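Local coordinates for GH62 hydrolase (Scytalidium thermophilum, PDB 4PVA), which probably releases arabinose side groups from arabinoxylan as a family 62 alpha-L-arabinofuranosidase, at residues A[67-72]-A[97-102]; A[116-121]-A[138-143]. All coordinates share one frame; numbering follows the deposited sequence.

Contact 1. Residues A[67-72]-A[97-102]. With PO4 (phosphate ion), chain C.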
ATOM      1  N   GLU A  67       6.069 -21.140   3.734  1.00 22.32           N
ATOM      2  CA  GLU A  67       6.282 -21.139   5.176  1.00 23.01           C
ATOM      3  C   GLU A  67       5.731 -19.906   5.879  1.00 20.92           C
ATOM      4  O   GLU A  67       5.389 -19.961   7.055  1.00 22.95           O
ATOM      5  CB  GLU A  67       7.784 -21.271   5.466  1.00 25.00           C
ATOM      6  CG  GLU A  67       8.183 -21.371   6.940  1.00 27.99           C
ATOM      7  CD  GLU A  67       8.234 -20.027   7.670  1.00 29.81           C
ATOM      8  OE1 GLU A  67       7.953 -20.033   8.893  1.00 32.14           O
ATOM      9  OE2 GLU A  67       8.523 -18.960   7.055  1.00 30.25           O
ATOM     10  N   GLY A  68       5.666 -18.769   5.181  1.00 19.07           N
ATOM     11  CA  GLY A  68       5.199 -17.588   5.844  1.00 18.66           C
ATOM     12  C   GLY A  68       5.592 -16.286   5.191  1.00 17.02           C
ATOM     13  O   GLY A  68       6.163 -16.255   4.097  1.00 16.80           O
ATOM     14  N   TYR A  69       5.307 -15.221   5.933  1.00 15.74           N
ATOM     15  CA  TYR A  69       5.535 -13.833   5.527  1.00 15.12           C
ATOM     16  C   TYR A  69       6.357 -13.098   6.528  1.00 14.83           C
ATOM     17  O   TYR A  69       6.110 -13.170   7.737  1.00 15.44           O
ATOM     18  CB  TYR A  69       4.228 -13.051   5.383  1.00 15.18           C
ATOM     19  CG  TYR A  69       3.514 -13.318   4.113  1.00 15.38           C
ATOM     20  CD1 TYR A  69       2.844 -14.503   3.898  1.00 16.50           C
ATOM     21  CD2 TYR A  69       3.482 -12.362   3.102  1.00 15.51           C
ATOM     22  CE1 TYR A  69       2.217 -14.757   2.683  1.00 16.99           C
ATOM     23  CE2 TYR A  69       2.844 -12.590   1.913  1.00 16.04           C
ATOM     24  CZ  TYR A  69       2.202 -13.777   1.707  1.00 16.49           C
ATOM     25  OH  TYR A  69       1.572 -14.008   0.503  1.00 17.36           O
ATOM     26  N   ASN A  70       7.300 -12.321   6.050  1.00 14.68           N
ATOM     27  CA  ASN A  70       7.972 -11.325   6.863  1.00 15.32           C
ATOM     28  C   ASN A  70       8.366 -10.160   5.924  1.00 14.61           C
ATOM     29  O   ASN A  70       7.757 -10.052   4.845  1.00 14.84           O
ATOM     30  CB  ASN A  70       9.111 -11.957   7.648  1.00 16.48           C
ATOM     31  CG  ASN A  70       9.488 -11.154   8.877  1.00 17.02           C
ATOM     32  OD1 ASN A  70      10.245 -10.194   8.770  1.00 19.41           O
ATOM     33  ND2 ASN A  70       9.103 -11.627  10.047  1.00 17.55           N
HETATM   34  N   MSE A  71       9.246  -9.250   6.318  1.00 14.53           N
HETATM   35  CA  MSE A  71       9.470  -8.017   5.554  1.00 14.47           C
HETATM   36  C   MSE A  71      10.938  -7.703   5.414  1.00 14.92           C
HETATM   37  O   MSE A  71      11.781  -8.147   6.232  1.00 16.09           O
HETATM   38  CB  MSE A  71       8.690  -6.830   6.174  1.00 14.64           C
HETATM   39  CG  MSE A  71       7.187  -7.129   6.260  1.00 14.96           C
HETATM   40 SE   MSE A  71       6.153  -5.657   6.971  0.70 15.42          SE
HETATM   41  CE  MSE A  71       7.057  -5.521   8.711  1.00 15.10           C
ATOM     42  N   VAL A  72      11.217  -6.922   4.393  1.00 15.36           N
ATOM     43  CA  VAL A  72      12.574  -6.480   4.074  1.00 15.96           C
ATOM     44  C   VAL A  72      12.596  -4.990   3.854  1.00 15.56           C
ATOM     45  O   VAL A  72      11.590  -4.411   3.414  1.00 15.31           O
ATOM     46  CB  VAL A  72      13.166  -7.136   2.808  1.00 17.14           C
ATOM     47  CG1 VAL A  72      13.512  -8.580   3.071  1.00 18.42           C
ATOM     48  CG2 VAL A  72      12.289  -6.976   1.565  1.00 16.66           C
ATOM     49  N   TYR A  97      10.980 -11.906  14.223  1.00 20.22           N
ATOM     50  CA  TYR A  97      10.389 -13.074  13.615  1.00 20.16           C
ATOM     51  C   TYR A  97       8.899 -13.131  13.891  1.00 19.91           C
ATOM     52  O   TYR A  97       8.417 -12.656  14.911  1.00 20.66           O
ATOM     53  CB  TYR A  97      11.082 -14.356  14.150  1.00 22.04           C
ATOM     54  CG  TYR A  97      12.438 -14.540  13.513  1.00 24.18           C
ATOM     55  CD1 TYR A  97      13.570 -13.932  14.045  1.00 25.98           C
ATOM     56  CD2 TYR A  97      12.568 -15.232  12.305  1.00 24.83           C
ATOM     57  CE1 TYR A  97      14.815 -14.095  13.432  1.00 27.22           C
ATOM     58  CE2 TYR A  97      13.793 -15.378  11.683  1.00 26.78           C
ATOM     59  CZ  TYR A  97      14.898 -14.810  12.252  1.00 27.59           C
ATOM     60  OH  TYR A  97      16.102 -14.977  11.580  1.00 31.08           O
ATOM     61  N   GLY A  98       8.204 -13.842  13.032  1.00 18.86           N
ATOM     62  CA  GLY A  98       6.766 -13.964  13.137  1.00 17.89           C
ATOM     63  C   GLY A  98       6.149 -13.536  11.840  1.00 17.03           C
ATOM     64  O   GLY A  98       6.862 -13.141  10.903  1.00 17.76           O
ATOM     65  N   TYR A  99       4.835 -13.590  11.790  1.00 16.65           N
ATOM     66  CA  TYR A  99       4.058 -13.112  10.663  1.00 15.81           C
ATOM     67  C   TYR A  99       3.973 -11.607  10.639  1.00 14.78           C
ATOM     68  O   TYR A  99       3.474 -11.006  11.592  1.00 14.88           O
ATOM     69  CB  TYR A  99       2.667 -13.705  10.734  1.00 15.77           C
ATOM     70  CG  TYR A  99       1.773 -13.212   9.640  1.00 15.67           C
ATOM     71  CD1 TYR A  99       1.800 -13.771   8.391  1.00 16.08           C
ATOM     72  CD2 TYR A  99       0.861 -12.228   9.895  1.00 15.80           C
ATOM     73  CE1 TYR A  99       0.961 -13.324   7.384  1.00 15.88           C
ATOM     74  CE2 TYR A  99       0.030 -11.750   8.911  1.00 15.84           C
ATOM     75  CZ  TYR A  99       0.081 -12.308   7.654  1.00 15.89           C
ATOM     76  OH  TYR A  99      -0.782 -11.835   6.677  1.00 16.76           O
ATOM     77  N   ARG A 100       4.485 -10.999   9.569  1.00 14.03           N
ATOM     78  CA  ARG A 100       4.266  -9.588   9.293  1.00 13.52           C
ATOM     79  C   ARG A 100       4.179  -9.419   7.794  1.00 13.06           C
ATOM     80  O   ARG A 100       4.960 -10.036   7.066  1.00 13.40           O
ATOM     81  CB  ARG A 100       5.410  -8.707   9.762  1.00 13.90           C
ATOM     82  CG  ARG A 100       5.705  -8.648  11.259  1.00 14.75           C
ATOM     83  CD  ARG A 100       6.703  -9.684  11.726  1.00 15.37           C
ATOM     84  NE  ARG A 100       7.065  -9.551  13.156  1.00 15.95           N
ATOM     85  CZ  ARG A 100       6.286  -9.882  14.179  1.00 16.39           C
ATOM     86  NH1 ARG A 100       5.086 -10.424  14.002  1.00 16.56           N
ATOM     87  NH2 ARG A 100       6.737  -9.699  15.405  1.00 17.62           N
ATOM     88  N   ALA A 101       3.268  -8.578   7.319  1.00 12.59           N
ATOM     89  CA  ALA A 101       3.098  -8.396   5.897  1.00 12.32           C
ATOM     90  C   ALA A 101       2.505  -7.048   5.579  1.00 12.22           C
ATOM     91  O   ALA A 101       1.807  -6.415   6.387  1.00 11.91           O
ATOM     92  CB  ALA A 101       2.186  -9.476   5.345  1.00 12.71           C
ATOM     93  N   ALA A 102       2.716  -6.620   4.344  1.00 11.18           N
ATOM     94  CA  ALA A 102       1.993  -5.504   3.706  1.00 11.19           C
ATOM     95  C   ALA A 102       2.190  -4.158   4.396  1.00 11.00           C
ATOM     96  O   ALA A 102       1.246  -3.588   4.963  1.00 10.83           O
ATOM     97  CB  ALA A 102       0.523  -5.838   3.525  1.00 11.44           C
TER
HETATM   98  P   PO4 C 502       3.602 -10.543  17.567  0.66 17.67           P
HETATM   99  O1  PO4 C 502       3.286 -10.009  16.177  0.66 13.47           O
HETATM  100  O2  PO4 C 502       2.773 -11.795  17.926  0.66 19.35           O
HETATM  101  O3  PO4 C 502       3.208  -9.465  18.523  0.66 18.67           O
HETATM  102  O4  PO4 C 502       5.117 -10.705  17.685  0.66 19.55           O

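Contact 2. Residues A[116-121]-A[138-143]. With PO4 (phosphate ion), chain C.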
ATOM      1  N   LEU A 116       5.978   2.484  10.328  1.00 13.13           N
ATOM      2  CA  LEU A 116       5.736   1.394   9.395  1.00 13.13           C
ATOM      3  C   LEU A 116       4.451   0.739   9.855  1.00 12.33           C
ATOM      4  O   LEU A 116       4.387   0.210  10.972  1.00 13.06           O
ATOM      5  CB  LEU A 116       6.905   0.400   9.377  1.00 13.65           C
ATOM      6  CG  LEU A 116       6.927  -0.560   8.216  1.00 14.39           C
ATOM      7  CD1 LEU A 116       7.272   0.193   6.944  1.00 14.03           C
ATOM      8  CD2 LEU A 116       7.892  -1.698   8.458  1.00 15.55           C
ATOM      9  N   VAL A 117       3.385   0.870   9.080  1.00 11.85           N
ATOM     10  CA  VAL A 117       2.087   0.314   9.381  1.00 11.79           C
ATOM     11  C   VAL A 117       1.937  -0.968   8.576  1.00 11.61           C
ATOM     12  O   VAL A 117       2.229  -0.973   7.365  1.00 12.43           O
ATOM     13  CB  VAL A 117       0.982   1.341   9.043  1.00 11.86           C
ATOM     14  CG1 VAL A 117      -0.405   0.745   9.056  1.00 12.03           C
ATOM     15  CG2 VAL A 117       1.080   2.521   9.988  1.00 12.01           C
ATOM     16  N   TYR A 118       1.498  -2.051   9.178  1.00 11.60           N
ATOM     17  CA  TYR A 118       1.445  -3.341   8.520  1.00 11.82           C
ATOM     18  C   TYR A 118       0.479  -4.238   9.276  1.00 11.82           C
ATOM     19  O   TYR A 118      -0.148  -3.815  10.272  1.00 12.06           O
ATOM     20  CB  TYR A 118       2.854  -3.960   8.413  1.00 12.35           C
ATOM     21  CG  TYR A 118       3.606  -4.077   9.715  1.00 13.03           C
ATOM     22  CD1 TYR A 118       4.369  -3.028  10.182  1.00 13.04           C
ATOM     23  CD2 TYR A 118       3.537  -5.236  10.494  1.00 13.66           C
ATOM     24  CE1 TYR A 118       5.076  -3.105  11.372  1.00 14.00           C
ATOM     25  CE2 TYR A 118       4.194  -5.317  11.714  1.00 14.06           C
ATOM     26  CZ  TYR A 118       4.964  -4.245  12.135  1.00 14.43           C
ATOM     27  OH  TYR A 118       5.643  -4.349  13.367  1.00 16.98           O
ATOM     28  N   GLN A 119       0.368  -5.488   8.870  1.00 11.79           N
ATOM     29  CA  GLN A 119      -0.481  -6.447   9.519  1.00 12.04           C
ATOM     30  C   GLN A 119       0.330  -7.539  10.177  1.00 12.30           C
ATOM     31  O   GLN A 119       1.347  -7.992   9.628  1.00 12.70           O
ATOM     32  CB  GLN A 119      -1.462  -7.048   8.556  1.00 12.20           C
ATOM     33  CG  GLN A 119      -0.847  -8.004   7.543  1.00 12.63           C
ATOM     34  CD  GLN A 119      -1.628  -8.065   6.261  1.00 12.52           C
ATOM     35  OE1 GLN A 119      -2.028  -7.019   5.740  1.00 12.41           O
ATOM     36  NE2 GLN A 119      -1.777  -9.232   5.687  1.00 13.26           N
ATOM     37  N   ASN A 120      -0.126  -7.992  11.343  1.00 12.39           N
ATOM     38  CA  ASN A 120       0.494  -9.119  12.013  1.00 13.28           C
ATOM     39  C   ASN A 120      -0.561 -10.039  12.594  1.00 13.69           C
ATOM     40  O   ASN A 120      -0.293 -10.735  13.583  1.00 15.16           O
ATOM     41  CB  ASN A 120       1.437  -8.628  13.119  1.00 14.17           C
ATOM     42  CG  ASN A 120       0.687  -8.067  14.319  1.00 14.14           C
ATOM     43  OD1 ASN A 120      -0.498  -7.755  14.238  1.00 14.03           O
ATOM     44  ND2 ASN A 120       1.380  -7.933  15.435  1.00 15.49           N
ATOM     45  N   GLY A 121      -1.740 -10.072  11.994  1.00 13.93           N
ATOM     46  CA  GLY A 121      -2.926 -10.616  12.597  1.00 14.84           C
ATOM     47  C   GLY A 121      -3.861  -9.509  13.078  1.00 14.51           C
ATOM     48  O   GLY A 121      -5.079  -9.724  13.120  1.00 17.11           O
ATOM     49  N   THR A 138      11.029  -0.998  15.762  1.00 17.39           N
ATOM     50  CA  THR A 138      10.509  -1.578  17.011  1.00 17.16           C
ATOM     51  C   THR A 138       9.688  -2.857  16.819  1.00 17.29           C
ATOM     52  O   THR A 138       9.149  -3.084  15.741  1.00 16.78           O
ATOM     53  CB  THR A 138       9.631  -0.567  17.758  1.00 17.46           C
ATOM     54  OG1 THR A 138       8.601  -0.092  16.891  1.00 16.75           O
ATOM     55  CG2 THR A 138      10.445   0.638  18.168  1.00 17.78           C
ATOM     56  N   ALA A 139       9.560  -3.659  17.874  1.00 17.98           N
ATOM     57  CA  ALA A 139       8.621  -4.760  17.908  1.00 18.37           C
ATOM     58  C   ALA A 139       7.192  -4.208  17.696  1.00 17.33           C
ATOM     59  O   ALA A 139       6.900  -3.105  18.130  1.00 17.74           O
ATOM     60  CB  ALA A 139       8.728  -5.467  19.256  1.00 19.81           C
ATOM     61  N   PRO A 140       6.308  -5.002  17.070  1.00 17.34           N
ATOM     62  CA  PRO A 140       4.985  -4.424  16.774  1.00 16.67           C
ATOM     63  C   PRO A 140       4.153  -4.018  17.976  1.00 16.44           C
ATOM     64  O   PRO A 140       4.168  -4.688  19.018  1.00 17.56           O
ATOM     65  CB  PRO A 140       4.250  -5.541  16.042  1.00 17.25           C
ATOM     66  CG  PRO A 140       5.159  -6.704  15.965  1.00 18.55           C
ATOM     67  CD  PRO A 140       6.470  -6.363  16.559  1.00 18.22           C
ATOM     68  N   GLU A 141       3.418  -2.933  17.819  0.56 15.83           N
ATOM     69  CA  GLU A 141       2.314  -2.569  18.710  0.56 16.20           C
ATOM     70  C   GLU A 141       1.072  -2.381  17.866  0.56 15.42           C
ATOM     71  O   GLU A 141       1.166  -2.017  16.706  0.56 14.75           O
ATOM     72  CB  GLU A 141       2.637  -1.293  19.466  0.56 17.81           C
ATOM     73  CG  GLU A 141       3.544  -1.534  20.656  0.56 19.73           C
ATOM     74  CD  GLU A 141       2.788  -2.227  21.774  0.56 20.37           C
ATOM     75  OE1 GLU A 141       2.025  -1.536  22.451  0.56 24.01           O
ATOM     76  OE2 GLU A 141       2.905  -3.450  21.933  0.56 22.80           O
ATOM     77  N   VAL A 142      -0.089  -2.642  18.429  1.00 15.07           N
ATOM     78  CA  VAL A 142      -1.327  -2.716  17.646  1.00 15.02           C
ATOM     79  C   VAL A 142      -2.201  -1.486  17.829  1.00 14.61           C
ATOM     80  O   VAL A 142      -2.191  -0.822  18.879  1.00 15.43           O
ATOM     81  CB  VAL A 142      -2.108  -4.005  17.914  1.00 15.88           C
ATOM     82  CG1 VAL A 142      -1.243  -5.194  17.527  1.00 16.46           C
ATOM     83  CG2 VAL A 142      -2.611  -4.087  19.345  1.00 16.41           C
ATOM     84  N   PHE A 143      -2.948  -1.144  16.782  1.00 13.88           N
ATOM     85  CA  PHE A 143      -3.890  -0.038  16.829  1.00 13.21           C
ATOM     86  C   PHE A 143      -5.161  -0.365  17.608  1.00 13.42           C
ATOM     87  O   PHE A 143      -5.850   0.564  18.023  1.00 14.45           O
ATOM     88  CB  PHE A 143      -4.273   0.444  15.408  1.00 12.79           C
ATOM     89  CG  PHE A 143      -3.184   1.189  14.698  1.00 12.42           C
ATOM     90  CD1 PHE A 143      -2.927   2.498  14.998  1.00 12.59           C
ATOM     91  CD2 PHE A 143      -2.436   0.588  13.676  1.00 12.83           C
ATOM     92  CE1 PHE A 143      -1.968   3.210  14.337  1.00 13.02           C
ATOM     93  CE2 PHE A 143      -1.461   1.290  13.020  1.00 12.84           C
ATOM     94  CZ  PHE A 143      -1.223   2.602  13.338  1.00 12.95           C
TER
HETATM   95  P   PO4 C 502       3.602 -10.543  17.567  0.66 17.67           P
HETATM   96  O1  PO4 C 502       3.286 -10.009  16.177  0.66 13.47           O
HETATM   97  O2  PO4 C 502       2.773 -11.795  17.926  0.66 19.35           O
HETATM   98  O3  PO4 C 502       3.208  -9.465  18.523  0.66 18.67           O
HETATM   99  O4  PO4 C 502       5.117 -10.705  17.685  0.66 19.55           O

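Contact 1. Residues A[67-72]-A[97-102]
Y69 meets Y99, R100 and A101 where two neighbouring blades of the GH62 five-bladed beta-propeller adjoin: strand 68-76 belongs to one four-stranded sheet, and the loop 97-100 leads into strand 101-108 of the next. The touching parts run 84° apart, so no sheet pairing joins them. R100 N donates a nearly straight bond to Y69 O (3.3 Å), and Y99 CA adds a C-H...O contact to the same oxygen. On its side chain, Y69 CB packs on Y99 CE1 at 3.8 Å and Y69 CD2 on A101 CB; the two tyrosines run alongside each other in the same direction. Their hydroxyls part company, Y69 OH bonding N331 and K46, Y99 OH bonding Q119. N70 comes next, its CG swung opposite the backbone N (chi1 -157°), which carries ND2 over to G98 O (2.8 Å); G96 O takes a further bond from ND2, while N70 OD1 turns back to accept M71 N. Thus both ends of this amide are engaged and its rotation is fixed. ND2 also lies 3.5 Å from R100 CD, the amide running alongside the arginine. M71, a selenomethionine, crosses R100 at about a right angle and sets CE against R100 CB at 3.7 Å, with SE over the A101 backbone. A leucine in place of R100 would probably leave the phosphate without its guanidinium mate and the carbonyls of L95 and Y99 without its N-H groups. With the arginine chain bent at chi2 (90°), NH1 bonds Y99 O almost exactly in the guanidinium plane, NH1 also reaches phosphate O1 at 2.9 Å, and NH2 donates to phosphate O4 at 3.0 Å.

Contact 2. Residues A[116-121]-A[138-143]
Y118 reaches across to P140 with the outer end of its ring, joining strand 113-119 of one propeller blade to the loop that enters the blade's last strand, 141-142. Strand 123-128 lies between these two in the sheet, and the segments run 87° apart with no hydrogen bond between them, so the contact rests mainly on side chains. Y118 CB starts beside A101 O, on the neighbouring strand. CG is wedged between the backbone N and C (chi1 54°), lifting the ring off the strand. Along one flank, CD2 and CE2 pass the aliphatic part of R100. Farther out, CZ comes 4.2 Å from P140 CB, and the hydroxyl goes closest: OH is 3.2 Å from P140 CB and 3.5 Å from P140 CG, the tyrosine and the proline ring crossing at about a right angle. The polar partner of this OH is S126 OG, which also bonds T138 O, so the serine ties the tyrosine tip to the start of 138-143.

On one side of this centre, N120 lays ND2 3.8 Å from P140 CB and donates a bent bond to phosphate O1 (2.9 Å, angle 130°); P140 CG borders the same oxygen. N120 OD1, held by N122 N, lies near V142 CG1. At the other end of the contact, V117 CG2 meets the edge of the F143 ring at CZ (4.1 Å), while Y125 meets that ring too.

Chemically the contact is mixed: polar tips rest on proline carbon, and only the V117-F143 end is purely apolar. The polar groups of Y118 and N120 find their bonds with serine, backbone and phosphate, which probably fixes how both side chains are turned.

In the fold
Both segments of contact 1 precede those of contact 2 in the sequence, and their centres lie 11 Å apart on the same side of the chain's centre. Contact 1 spans two blades, bringing strand 68-76 against the entry to strand 101-108; contact 2 stays within the second blade, from strand 113-119 to the approach to 141-142. Strands 101-108 and 113-119 are antiparallel neighbours, so the two contacts join through A101 O with Q119 N and through Y99 OH with Q119 NE2, both probable hydrogen bonds. R100 and N120 also share one phosphate, probably from the crystallisation liquor, beside P140. Seam between blades and outer part of a blade are thus directly linked.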